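Side-chain contact in 2-Keto-3-deoxy-(6-phospho-)gluconate aldolase (Thermoproteus tenax, PDB 2R91), which is an aldolase of the dihydrodipicolinate synthetase family, built as a TIM barrel and assembled from four chains: residues 138-143 with 166-171. Residues are numbered along the deposited sequence; the frame is centred on the assembly and turned at random.
Sequences VDARAA and KRYLPQ
Y168 lays one face of its ring against the first turn of helix 140-146, joining two neighbouring outer helices of a TIM barrel. The pair illustrates how an aromatic residue at the C-terminal end of one outer helix, here the last of helix 159-168, packs flat against the first turn of the preceding one.

Apolar contact carries the interface, and no hydrogen bond crosses it. A140 points its methyl group at the ring, CB lying 3.6 Å from Y168 CD1. R141 meets the same ring through its backbone, with CA 3.8 Å above the ring plane and displaced toward the rim, while R141 CB approaches Y168 CE2 at 3.9 Å. With CG anti to the backbone N (chi1 -179°) and a bend at chi3, the arginine runs alongside the tyrosine, pointing the same way, its guanidinium plane turned 43° from the ring. A looser contact lies three residues on from A140, where A143 CB meets the CD1 branch of L169 at 4.2 Å; A143 also touches L127 of strand 125-129.

Polar bonds act on each helix separately. Y168 OH is hydrogen-bonded to OE2 of E232 of the second subunit, whose OE1 forms a salt bridge with R167 NH2; Y168 CE1 lies over the centre of that guanidinium. Helix 140-146 has D139 as N-cap: A142 N donates to D139 OD1 over 3.1 Å, nearly straight at 172°.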
loop_
_atom_site.group_PDB
_atom_site.type_symbol
_atom_site.label_atom_id
_atom_site.label_comp_id
_atom_site.label_asym_id
_atom_site.label_seq_id
_atom_site.Cartn_x
_atom_site.Cartn_y
_atom_site.Cartn_z
ATOM N N VAL A 138 8.794 -9.400 9.066
ATOM C CA VAL A 138 9.883 -9.512 10.020
ATOM C C VAL A 138 11.181 -9.424 9.209
ATOM O O VAL A 138 11.636 -10.431 8.632
ATOM C CB VAL A 138 9.794 -10.813 10.833
ATOM C CG1 VAL A 138 10.995 -10.948 11.777
ATOM C CG2 VAL A 138 8.464 -10.810 11.661
ATOM N N ASP A 139 11.732 -8.206 9.112
ATOM C CA ASP A 139 12.852 -7.952 8.179
ATOM C C ASP A 139 14.172 -8.467 8.773
ATOM O O ASP A 139 14.182 -9.022 9.879
ATOM C CB ASP A 139 12.897 -6.472 7.689
ATOM C CG ASP A 139 13.307 -5.460 8.778
ATOM O OD1 ASP A 139 13.638 -5.860 9.902
ATOM O OD2 ASP A 139 13.301 -4.241 8.485
ATOM N N ALA A 140 15.278 -8.322 8.034
ATOM C CA ALA A 140 16.553 -8.883 8.489
ATOM C C ALA A 140 16.968 -8.386 9.882
ATOM O O ALA A 140 17.410 -9.166 10.741
ATOM C CB ALA A 140 17.667 -8.585 7.448
ATOM N N ARG A 141 16.835 -7.088 10.103
ATOM C CA ARG A 141 17.214 -6.501 11.384
ATOM C C ARG A 141 16.366 -7.058 12.560
ATOM O O ARG A 141 16.896 -7.460 13.600
ATOM C CB ARG A 141 17.070 -4.992 11.251
ATOM C CG ARG A 141 17.438 -4.174 12.451
ATOM C CD ARG A 141 17.749 -2.744 11.992
ATOM N NE ARG A 141 17.083 -1.780 12.846
ATOM C CZ ARG A 141 16.069 -1.001 12.465
ATOM N NH1 ARG A 141 15.611 -1.058 11.205
ATOM N NH2 ARG A 141 15.522 -0.147 13.344
ATOM N N ALA A 142 15.051 -7.085 12.373
ATOM C CA ALA A 142 14.120 -7.689 13.341
ATOM C C ALA A 142 14.435 -9.169 13.571
ATOM O O ALA A 142 14.421 -9.643 14.703
ATOM C CB ALA A 142 12.704 -7.528 12.847
ATOM N N ALA A 143 14.732 -9.897 12.501
ATOM C CA ALA A 143 15.089 -11.307 12.600
ATOM C C ALA A 143 16.363 -11.534 13.450
ATOM O O ALA A 143 16.428 -12.466 14.291
ATOM C CB ALA A 143 15.245 -11.904 11.207
ATOM N N LYS A 166 20.998 -12.489 4.676
ATOM C CA LYS A 166 22.356 -12.998 4.572
ATOM C C LYS A 166 23.353 -11.993 5.166
ATOM O O LYS A 166 24.357 -12.359 5.737
ATOM C CB LYS A 166 22.665 -13.237 3.095
ATOM C CG LYS A 166 23.623 -14.326 2.825
ATOM C CD LYS A 166 22.857 -15.544 2.336
ATOM C CE LYS A 166 23.508 -16.815 2.890
ATOM N NZ LYS A 166 24.688 -17.067 2.099
ATOM N N ARG A 167 23.050 -10.711 5.035
ATOM C CA ARG A 167 23.905 -9.664 5.578
ATOM C C ARG A 167 23.854 -9.625 7.101
ATOM O O ARG A 167 24.901 -9.552 7.768
ATOM C CB ARG A 167 23.500 -8.317 4.979
ATOM C CG ARG A 167 24.321 -7.119 5.430
ATOM C CD ARG A 167 23.698 -5.863 4.835
ATOM N NE ARG A 167 23.818 -4.744 5.757
ATOM C CZ ARG A 167 22.972 -3.732 5.831
ATOM N NH1 ARG A 167 21.876 -3.678 5.065
ATOM N NH2 ARG A 167 23.237 -2.769 6.688
ATOM N N TYR A 168 22.646 -9.671 7.666
ATOM C CA TYR A 168 22.480 -9.588 9.127
ATOM C C TYR A 168 22.671 -10.905 9.840
ATOM O O TYR A 168 22.993 -10.923 11.034
ATOM C CB TYR A 168 21.096 -9.030 9.504
ATOM C CG TYR A 168 20.970 -7.518 9.421
ATOM C CD1 TYR A 168 20.800 -6.885 8.206
ATOM C CD2 TYR A 168 21.022 -6.735 10.562
ATOM C CE1 TYR A 168 20.680 -5.518 8.117
ATOM C CE2 TYR A 168 20.899 -5.360 10.491
ATOM C CZ TYR A 168 20.737 -4.756 9.255
ATOM O OH TYR A 168 20.596 -3.389 9.170
ATOM N N LEU A 169 22.447 -12.006 9.133
ATOM C CA LEU A 169 22.628 -13.341 9.719
ATOM C C LEU A 169 23.516 -14.186 8.825
ATOM O O LEU A 169 23.028 -15.070 8.116
ATOM C CB LEU A 169 21.275 -14.043 9.936
ATOM C CG LEU A 169 20.255 -13.264 10.763
ATOM C CD1 LEU A 169 18.885 -13.920 10.767
ATOM C CD2 LEU A 169 20.770 -13.160 12.152
ATOM N N PRO A 170 24.841 -13.923 8.856
ATOM C CA PRO A 170 25.746 -14.575 7.899
ATOM C C PRO A 170 25.788 -16.097 8.014
ATOM O O PRO A 170 26.208 -16.760 7.074
ATOM C CB PRO A 170 27.134 -13.954 8.220
ATOM C CG PRO A 170 26.876 -12.766 9.036
ATOM C CD PRO A 170 25.554 -12.999 9.755
ATOM N N GLN A 171 25.365 -16.636 9.154
ATOM C CA GLN A 171 25.342 -18.086 9.362
ATOM C C GLN A 171 24.002 -18.769 9.037
ATOM O O GLN A 171 23.929 -20.004 8.962
ATOM C CB GLN A 171 25.751 -18.412 10.800
ATOM C CG GLN A 171 27.207 -18.038 11.127
ATOM C CD GLN A 171 28.189 -18.603 10.104
ATOM O OE1 GLN A 171 28.184 -19.817 9.808
ATOM N NE2 GLN A 171 29.038 -17.725 9.543
#